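Long-range contact in LIP (Serratia marcescens, PDB 4A1R), which is a membrane-bound lipoprotein of the type VI secretion system, probably helping to hold the secretion machinery at the cell envelope: residues 7-20 with 129-142. Sequence-based numbering, arbitrary orientation. Where two conformers were deposited one is given.
Sequences PSRYSLVFDADRQV and DELEAHIVAGVSGL
D129 opens the contact by taking a hydrogen bond from the hydroxyl of S8, OG to OD2 2.6 Å, which meets the carboxylate from above its plane, 35° out of it. Its carbonyl receives a weak bond from R9 N. From there strands 9-16 and 130-138, the central pair of a four-stranded mixed sheet, run parallel, 19° between their directions; bonds alternate from L131 N to R9 O and S11 N to L131 O (2.8 Å) as far as A137 N to D15 O and D17 N to A137 O. E130 reaches across to the neighbouring strand: CG lies anti to the backbone N (chi1 -172°) and the chain runs on extended, bringing OE2 near S11 CB and to the edge of the R9 guanidinium in a long salt bridge, 3.9 Å from NE. Its other oxygen, OE1, accepts from a water that also hydrogen-bonds S11 OG. L131 turns to the other face, where its CG meets P7 CG at 3.9 Å and the two side chains cross at about a right angle. Beyond A133, whose CB touches L12 CD2, the H134 ring has V13 over one face, a CH-pi contact with CB 4.2 Å from the centroid. I135 lies alongside F14, CB 3.6 Å from CE2; I135 also touches I108 and L110, and F14 meets the F70 ring edge-to-face. Where both strands end in type I turns, D17-V20 and G138-G141, D17 OD2 takes a weak bond from V139 N. L142 adds CD2 at the edge of the F14 ring. Backbone bonds thus fix the register; the face of R9, S11 and E130 mixes polar groups with V13 on H134, while apolar L12, F14 and I135 tie the pair to the sandwich's opposite sheet.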
loop_
_atom_site.group_PDB
_atom_site.type_symbol
_atom_site.label_atom_id
_atom_site.label_comp_id
_atom_site.label_asym_id
_atom_site.label_seq_id
_atom_site.Cartn_x
_atom_site.Cartn_y
_atom_site.Cartn_z
ATOM N N PRO A 7 9.532 -8.659 11.678
ATOM C CA PRO A 7 9.811 -7.359 12.303
ATOM C C PRO A 7 8.524 -6.598 12.655
ATOM O O PRO A 7 7.450 -6.927 12.145
ATOM C CB PRO A 7 10.623 -6.614 11.227
ATOM C CG PRO A 7 10.930 -7.618 10.163
ATOM C CD PRO A 7 9.819 -8.612 10.234
ATOM N N SER A 8 8.632 -5.612 13.541
ATOM C CA SER A 8 7.448 -5.043 14.203
ATOM C C SER A 8 6.765 -3.908 13.445
ATOM O O SER A 8 5.590 -3.578 13.710
ATOM C CB SER A 8 7.805 -4.535 15.599
ATOM O OG SER A 8 8.682 -3.428 15.524
ATOM N N ARG A 9 7.513 -3.272 12.566
ATOM C CA ARG A 9 6.935 -2.166 11.796
ATOM C C ARG A 9 7.286 -2.178 10.325
ATOM O O ARG A 9 8.155 -2.951 9.873
ATOM C CB ARG A 9 7.160 -0.798 12.459
ATOM C CG ARG A 9 8.547 -0.441 12.960
ATOM C CD ARG A 9 8.505 0.855 13.794
ATOM N NE ARG A 9 7.920 2.005 13.068
ATOM C CZ ARG A 9 6.699 2.526 13.274
ATOM N NH1 ARG A 9 5.890 2.044 14.199
ATOM N NH2 ARG A 9 6.296 3.547 12.542
ATOM N N TYR A 10 6.560 -1.366 9.549
ATOM C CA TYR A 10 6.773 -1.308 8.089
ATOM C C TYR A 10 6.751 0.135 7.646
ATOM O O TYR A 10 6.214 1.014 8.355
ATOM C CB TYR A 10 5.675 -2.098 7.342
ATOM C CG TYR A 10 4.296 -1.484 7.521
ATOM C CD1 TYR A 10 3.509 -1.858 8.600
ATOM C CD2 TYR A 10 3.797 -0.507 6.634
ATOM C CE1 TYR A 10 2.272 -1.280 8.831
ATOM C CE2 TYR A 10 2.548 0.081 6.855
ATOM C CZ TYR A 10 1.786 -0.329 7.960
ATOM O OH TYR A 10 0.533 0.166 8.238
ATOM N N SER A 11 7.308 0.397 6.473
ATOM C CA SER A 11 7.047 1.676 5.818
ATOM C C SER A 11 7.178 1.593 4.307
ATOM O O SER A 11 7.898 0.722 3.755
ATOM C CB SER A 11 7.921 2.786 6.376
ATOM O OG SER A 11 9.207 2.705 5.847
ATOM N N LEU A 12 6.449 2.492 3.648
ATOM C CA LEU A 12 6.418 2.586 2.194
ATOM C C LEU A 12 6.830 3.972 1.826
ATOM O O LEU A 12 6.343 4.961 2.419
ATOM C CB LEU A 12 4.988 2.332 1.697
ATOM C CG LEU A 12 4.355 0.978 2.002
ATOM C CD1 LEU A 12 2.955 0.828 1.427
ATOM C CD2 LEU A 12 5.239 -0.114 1.431
ATOM N N VAL A 13 7.711 4.080 0.835
ATOM C CA VAL A 13 8.133 5.376 0.382
ATOM C C VAL A 13 7.574 5.598 -1.026
ATOM O O VAL A 13 7.796 4.770 -1.909
ATOM C CB VAL A 13 9.661 5.480 0.295
ATOM C CG1 VAL A 13 10.046 6.924 0.015
ATOM C CG2 VAL A 13 10.322 5.006 1.572
ATOM N N PHE A 14 6.885 6.714 -1.245
ATOM C CA PHE A 14 6.109 6.918 -2.484
ATOM C C PHE A 14 6.726 8.027 -3.311
ATOM O O PHE A 14 7.137 9.074 -2.775
ATOM C CB PHE A 14 4.622 7.237 -2.190
ATOM C CG PHE A 14 3.834 6.073 -1.705
ATOM C CD1 PHE A 14 3.827 5.714 -0.345
ATOM C CD2 PHE A 14 3.090 5.309 -2.606
ATOM C CE1 PHE A 14 3.106 4.626 0.099
ATOM C CE2 PHE A 14 2.364 4.210 -2.164
ATOM C CZ PHE A 14 2.352 3.878 -0.811
ATOM N N ASP A 15 6.845 7.741 -4.608
ATOM C CA ASP A 15 7.088 8.723 -5.659
ATOM C C ASP A 15 5.834 8.744 -6.555
ATOM O O ASP A 15 5.234 7.689 -6.795
ATOM C CB ASP A 15 8.278 8.287 -6.552
ATOM C CG ASP A 15 9.637 8.447 -5.879
ATOM O OD1 ASP A 15 9.711 8.785 -4.675
ATOM O OD2 ASP A 15 10.651 8.248 -6.582
ATOM N N ALA A 16 5.475 9.923 -7.061
ATOM C CA ALA A 16 4.397 10.062 -8.044
ATOM C C ALA A 16 4.954 10.727 -9.303
ATOM O O ALA A 16 5.664 11.731 -9.211
ATOM C CB ALA A 16 3.242 10.883 -7.487
ATOM N N ASP A 17 4.653 10.148 -10.458
ATOM C CA ASP A 17 4.995 10.766 -11.755
ATOM C C ASP A 17 4.451 12.177 -11.838
ATOM O O ASP A 17 3.335 12.465 -11.393
ATOM C CB ASP A 17 4.435 9.930 -12.907
ATOM C CG ASP A 17 5.226 8.651 -13.150
ATOM O OD1 ASP A 17 6.290 8.448 -12.509
ATOM O OD2 ASP A 17 4.789 7.842 -14.002
ATOM N N ARG A 18 5.226 13.070 -12.434
ATOM C CA ARG A 18 4.726 14.398 -12.789
ATOM C C ARG A 18 3.369 14.416 -13.506
ATOM O O ARG A 18 2.598 15.360 -13.356
ATOM C CB ARG A 18 5.769 15.145 -13.625
ATOM C CG ARG A 18 6.839 15.819 -12.782
ATOM C CD ARG A 18 7.669 16.808 -13.593
ATOM N NE ARG A 18 7.086 18.153 -13.625
ATOM C CZ ARG A 18 6.470 18.694 -14.676
ATOM N NH1 ARG A 18 6.342 18.010 -15.812
ATOM N NH2 ARG A 18 5.979 19.926 -14.592
ATOM N N GLN A 19 3.082 13.376 -14.273
ATOM C CA GLN A 19 1.850 13.317 -15.059
ATOM C C GLN A 19 0.773 12.439 -14.451
ATOM O O GLN A 19 -0.199 12.104 -15.131
ATOM C CB GLN A 19 2.122 12.815 -16.481
ATOM C CG GLN A 19 3.027 13.700 -17.336
ATOM C CD GLN A 19 2.674 15.176 -17.270
ATOM O OE1 GLN A 19 1.509 15.568 -17.402
ATOM N NE2 GLN A 19 3.690 16.007 -17.076
ATOM N N VAL A 20 0.955 12.030 -13.197
ATOM C CA VAL A 20 0.034 11.072 -12.602
ATOM C C VAL A 20 -1.345 11.741 -12.526
ATOM O O VAL A 20 -1.472 12.953 -12.244
ATOM C CB VAL A 20 0.509 10.592 -11.191
ATOM C CG1 VAL A 20 0.189 11.635 -10.134
ATOM C CG2 VAL A 20 -0.082 9.223 -10.833
ATOM N N ASP A 129 14.407 -3.647 12.560
ATOM C CA ASP A 129 13.141 -4.355 12.445
ATOM C C ASP A 129 12.067 -3.472 11.794
ATOM O O ASP A 129 10.892 -3.519 12.157
ATOM C CB ASP A 129 12.678 -4.918 13.793
ATOM C CG ASP A 129 12.225 -3.838 14.742
ATOM O OD1 ASP A 129 12.917 -2.794 14.824
ATOM O OD2 ASP A 129 11.177 -4.036 15.392
ATOM N N GLU A 130 12.494 -2.665 10.835
ATOM C CA GLU A 130 11.569 -2.003 9.936
ATOM C C GLU A 130 11.746 -2.405 8.464
ATOM O O GLU A 130 12.748 -2.071 7.825
ATOM C CB GLU A 130 11.660 -0.493 10.081
ATOM C CG GLU A 130 10.573 0.239 9.308
ATOM C CD GLU A 130 10.709 1.748 9.418
ATOM O OE1 GLU A 130 11.839 2.258 9.300
ATOM O OE2 GLU A 130 9.694 2.431 9.618
ATOM N N LEU A 131 10.722 -3.069 7.930
ATOM C CA LEU A 131 10.641 -3.411 6.510
ATOM C C LEU A 131 10.295 -2.178 5.700
ATOM O O LEU A 131 9.320 -1.475 6.008
ATOM C CB LEU A 131 9.542 -4.440 6.290
ATOM C CG LEU A 131 9.692 -5.778 7.007
ATOM C CD1 LEU A 131 8.352 -6.481 7.132
ATOM C CD2 LEU A 131 10.711 -6.671 6.321
ATOM N N GLU A 132 11.052 -1.958 4.637
ATOM C CA GLU A 132 10.843 -0.838 3.742
ATOM C C GLU A 132 10.646 -1.268 2.279
ATOM O O GLU A 132 11.461 -2.008 1.705
ATOM C CB GLU A 132 12.049 0.105 3.778
ATOM C CG GLU A 132 12.363 0.750 5.106
ATOM C CD GLU A 132 13.245 1.974 4.950
ATOM O OE1 GLU A 132 12.920 2.839 4.100
ATOM O OE2 GLU A 132 14.256 2.078 5.679
ATOM N N ALA A 133 9.583 -0.754 1.668
ATOM C CA ALA A 133 9.365 -0.918 0.231
ATOM C C ALA A 133 9.174 0.452 -0.451
ATOM O O ALA A 133 8.877 1.461 0.209
ATOM C CB ALA A 133 8.196 -1.870 -0.030
ATOM N N HIS A 134 9.424 0.493 -1.756
ATOM C CA HIS A 134 9.311 1.706 -2.540
ATOM C C HIS A 134 8.276 1.487 -3.618
ATOM O O HIS A 134 8.334 0.484 -4.351
ATOM C CB HIS A 134 10.674 2.056 -3.163
ATOM C CG HIS A 134 11.734 2.484 -2.154
ATOM N ND1 HIS A 134 12.440 3.620 -2.285
ATOM C CD2 HIS A 134 12.183 1.880 -0.981
ATOM C CE1 HIS A 134 13.295 3.743 -1.253
ATOM N NE2 HIS A 134 13.133 2.678 -0.455
ATOM N N ILE A 135 7.326 2.414 -3.705
ATOM C CA ILE A 135 6.182 2.331 -4.629
ATOM C C ILE A 135 6.156 3.586 -5.491
ATOM O O ILE A 135 6.413 4.710 -5.014
ATOM C CB ILE A 135 4.819 2.203 -3.885
ATOM C CG1 ILE A 135 4.824 1.045 -2.884
ATOM C CG2 ILE A 135 3.633 2.071 -4.853
ATOM C CD1 ILE A 135 5.074 -0.325 -3.491
ATOM N N VAL A 136 5.850 3.414 -6.770
ATOM C CA VAL A 136 5.600 4.577 -7.614
ATOM C C VAL A 136 4.113 4.617 -8.010
ATOM O O VAL A 136 3.552 3.606 -8.468
ATOM C CB VAL A 136 6.466 4.574 -8.885
ATOM C CG1 VAL A 136 6.172 5.823 -9.717
ATOM C CG2 VAL A 136 7.949 4.513 -8.517
ATOM N N ALA A 137 3.476 5.769 -7.796
ATOM C CA ALA A 137 2.152 6.048 -8.403
ATOM C C ALA A 137 2.407 6.620 -9.806
ATOM O O ALA A 137 2.727 7.796 -9.984
ATOM C CB ALA A 137 1.355 7.025 -7.546
ATOM N N GLY A 138 2.308 5.750 -10.804
ATOM C CA GLY A 138 2.628 6.143 -12.155
ATOM C C GLY A 138 1.352 6.424 -12.923
ATOM O O GLY A 138 0.235 6.145 -12.450
ATOM N N VAL A 139 1.524 6.967 -14.117
ATOM C CA VAL A 139 0.416 7.250 -15.017
ATOM C C VAL A 139 -0.486 6.026 -15.205
ATOM O O VAL A 139 -1.696 6.156 -15.246
ATOM C CB VAL A 139 0.953 7.801 -16.371
ATOM C CG1 VAL A 139 -0.098 7.747 -17.463
ATOM C CG2 VAL A 139 1.447 9.232 -16.204
ATOM N N SER A 140 0.085 4.833 -15.309
ATOM C CA SER A 140 -0.732 3.650 -15.544
ATOM C C SER A 140 -1.155 2.930 -14.260
ATOM O O SER A 140 -1.898 1.971 -14.317
ATOM C CB SER A 140 -0.043 2.685 -16.525
ATOM O OG SER A 140 1.122 2.074 -15.958
ATOM N N GLY A 141 -0.703 3.397 -13.096
ATOM C CA GLY A 141 -1.026 2.681 -11.863
ATOM C C GLY A 141 0.142 2.631 -10.893
ATOM O O GLY A 141 1.180 3.263 -11.093
ATOM N N LEU A 142 -0.065 1.896 -9.819
ATOM C CA LEU A 142 0.941 1.754 -8.789
ATOM C C LEU A 142 1.881 0.638 -9.223
ATOM O O LEU A 142 1.416 -0.407 -9.734
ATOM C CB LEU A 142 0.293 1.269 -7.492
ATOM C CG LEU A 142 -0.601 2.234 -6.708
ATOM C CD1 LEU A 142 -1.570 1.479 -5.838
ATOM C CD2 LEU A 142 0.228 3.219 -5.887
HETATM O O HOH W 1 11.515 3.904 6.996
#